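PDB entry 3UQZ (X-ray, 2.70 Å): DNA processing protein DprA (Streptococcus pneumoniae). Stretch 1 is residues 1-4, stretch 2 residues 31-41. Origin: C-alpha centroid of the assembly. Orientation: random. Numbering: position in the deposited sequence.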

# COMPACT_ATOMS: atom_id res chain seq x y z
N MSE A 1 15.85 -33.47 -41.28
CA MSE A 1 15.53 -32.10 -41.74
C MSE A 1 16.08 -31.00 -40.83
O MSE A 1 16.24 -31.21 -39.63
N LYS A 2 16.35 -29.83 -41.42
CA LYS A 2 16.85 -28.66 -40.69
C LYS A 2 15.64 -27.85 -40.22
O LYS A 2 14.82 -27.44 -41.04
N ILE A 3 15.52 -27.66 -38.89
CA ILE A 3 14.41 -26.87 -38.33
C ILE A 3 14.75 -25.38 -38.43
O ILE A 3 15.58 -24.87 -37.67
N THR A 4 14.13 -24.71 -39.41
CA THR A 4 14.27 -23.26 -39.66
C THR A 4 13.07 -22.55 -39.01
O THR A 4 12.21 -23.24 -38.44
N VAL A 31 22.84 -31.00 -32.06
CA VAL A 31 22.79 -31.66 -33.36
C VAL A 31 22.54 -30.63 -34.50
O VAL A 31 22.28 -31.00 -35.66
N ASP A 32 22.64 -29.33 -34.15
CA ASP A 32 22.47 -28.15 -35.01
C ASP A 32 21.12 -28.06 -35.70
O ASP A 32 21.01 -27.61 -36.85
N GLN A 33 20.06 -28.45 -34.96
CA GLN A 33 18.65 -28.45 -35.37
C GLN A 33 18.35 -29.33 -36.60
O GLN A 33 17.41 -29.08 -37.35
N GLU A 34 19.16 -30.38 -36.78
CA GLU A 34 19.09 -31.36 -37.86
C GLU A 34 18.52 -32.64 -37.24
O GLU A 34 19.25 -33.39 -36.59
N LEU A 35 17.20 -32.82 -37.37
CA LEU A 35 16.44 -33.94 -36.79
C LEU A 35 15.49 -34.52 -37.82
O LEU A 35 14.99 -33.76 -38.64
N LEU A 36 15.25 -35.83 -37.82
CA LEU A 36 14.25 -36.31 -38.76
C LEU A 36 12.86 -36.34 -38.14
O LEU A 36 12.73 -36.44 -36.93
N LEU A 37 11.82 -36.18 -38.98
CA LEU A 37 10.42 -36.05 -38.58
C LEU A 37 9.90 -37.02 -37.54
O LEU A 37 9.14 -36.61 -36.66
N GLY A 38 10.34 -38.28 -37.63
CA GLY A 38 9.98 -39.33 -36.68
C GLY A 38 10.51 -39.04 -35.29
O GLY A 38 9.85 -39.36 -34.30
N ASP A 39 11.70 -38.42 -35.22
CA ASP A 39 12.33 -38.02 -33.96
C ASP A 39 11.63 -36.79 -33.39
O ASP A 39 11.34 -36.77 -32.19
N ILE A 40 11.30 -35.79 -34.24
CA ILE A 40 10.57 -34.59 -33.84
C ILE A 40 9.26 -35.02 -33.17
O ILE A 40 8.97 -34.56 -32.06
N ALA A 41 8.51 -35.96 -33.80
CA ALA A 41 7.25 -36.50 -33.29
C ALA A 41 7.41 -37.16 -31.93
O ALA A 41 6.55 -37.03 -31.06

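The apolar centre gathers around Ile-3, a buried residue whose CA-to-CB bond points toward the second stretch. With chi1 m and chi2 t, its CD1 lies 3.8 Å from Leu-35 CD1 and 3.9 Å from Ile-40 CD1, so one methyl joins the loop to the helix. Leu-35 and Ile-40 use the same m, t pair; the CA-to-CB bond of Ile-40 points toward stretch 1, that of Leu-35 sideways. The CA-to-CB bond of Met-1, a selenomethionine, points away overall, though CB still touches stretch 2; its p, t, m chain carries CE to 3.9 Å from Ile-40 CD1 and SE to 4.4 Å from Leu-37 CD1. The CA-to-CB bond of Gln-33 (m, m) also points toward stretch 1, and the residue borders this cluster, its OE1 3.9 Å from Ile-3 CD1; its NE2 is hydrogen-bonded elsewhere in the structure.

Backbone hydrogen bonds accompany the packing: Ile-3 N donates to Gln-33 O at 2.8 Å, Leu-35 N to Met-1 O at 2.9 Å, and Met-1 N to Leu-35 O at 2.8 Å.

At the exposed edge, Lys-2 (t, p, t, t) turns at chi2 and then runs straight, and its NZ donates a hydrogen bond to Asp-32 O at 2.8 Å, reaching a turn carbonyl rather than a carboxylate. Glu-34 (t, p) bends nearer, placing OE1 3.7 Å from Lys-2 CD, a contact without a salt bridge.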

# COMPACT_ATOMS: atom_id res chain seq x y z
CB MSE A 1 14.01 -31.92 -41.97
CG MSE A 1 13.15 -32.28 -40.76
SE MSE A 1 11.42 -31.44 -40.81
CE MSE A 1 11.91 -29.74 -39.90
CB LYS A 2 17.79 -27.82 -41.60
CG LYS A 2 18.31 -26.51 -40.99
CD LYS A 2 19.55 -26.71 -40.12
CE LYS A 2 20.04 -25.41 -39.54
NZ LYS A 2 21.28 -25.61 -38.74
CB ILE A 3 13.97 -27.29 -36.89
CG1 ILE A 3 13.81 -28.82 -36.75
CG2 ILE A 3 12.69 -26.55 -36.47
CD1 ILE A 3 13.88 -29.34 -35.31
CB THR A 4 14.31 -23.00 -41.19
OG1 THR A 4 13.12 -23.50 -41.80
CG2 THR A 4 15.51 -23.59 -41.87
CB VAL A 31 21.84 -32.89 -33.33
CG1 VAL A 31 20.37 -32.50 -33.48
CG2 VAL A 31 22.24 -33.94 -34.36
CB ASP A 32 23.68 -27.97 -35.96
CG ASP A 32 24.96 -27.60 -35.24
OD1 ASP A 32 24.89 -27.21 -34.05
OD2 ASP A 32 26.04 -27.69 -35.87
CB GLN A 33 18.06 -27.02 -35.48
CG GLN A 33 18.13 -26.18 -34.19
CD GLN A 33 17.48 -26.80 -32.97
OE1 GLN A 33 16.56 -27.63 -33.07
NE2 GLN A 33 17.97 -26.43 -31.80
CB GLU A 34 20.49 -31.59 -38.46
CG GLU A 34 20.48 -32.09 -39.89
CD GLU A 34 20.34 -31.02 -40.95
OE1 GLU A 34 21.09 -30.02 -40.91
OE2 GLU A 34 19.51 -31.22 -41.88
CB LEU A 35 15.59 -33.44 -35.59
CG LEU A 35 16.32 -32.97 -34.33
CD1 LEU A 35 15.39 -32.22 -33.41
CD2 LEU A 35 16.92 -34.13 -33.57
CB LEU A 36 14.61 -37.52 -39.64
CG LEU A 36 15.30 -38.75 -39.08
CD1 LEU A 36 14.40 -39.50 -38.14
CD2 LEU A 36 15.63 -39.68 -40.21
CB LEU A 37 9.51 -35.98 -39.81
CG LEU A 37 8.12 -35.37 -39.62
CD1 LEU A 37 8.18 -33.90 -39.18
CD2 LEU A 37 7.36 -35.44 -40.89
CB ASP A 39 13.83 -37.77 -34.14
CG ASP A 39 14.64 -39.02 -34.41
OD1 ASP A 39 14.34 -40.08 -33.79
OD2 ASP A 39 15.62 -38.94 -35.19
CB ILE A 40 10.36 -33.59 -35.02
CG1 ILE A 40 11.71 -32.99 -35.48
CG2 ILE A 40 9.34 -32.49 -34.65
CD1 ILE A 40 11.66 -32.18 -36.81
CB ALA A 41 6.68 -37.51 -34.28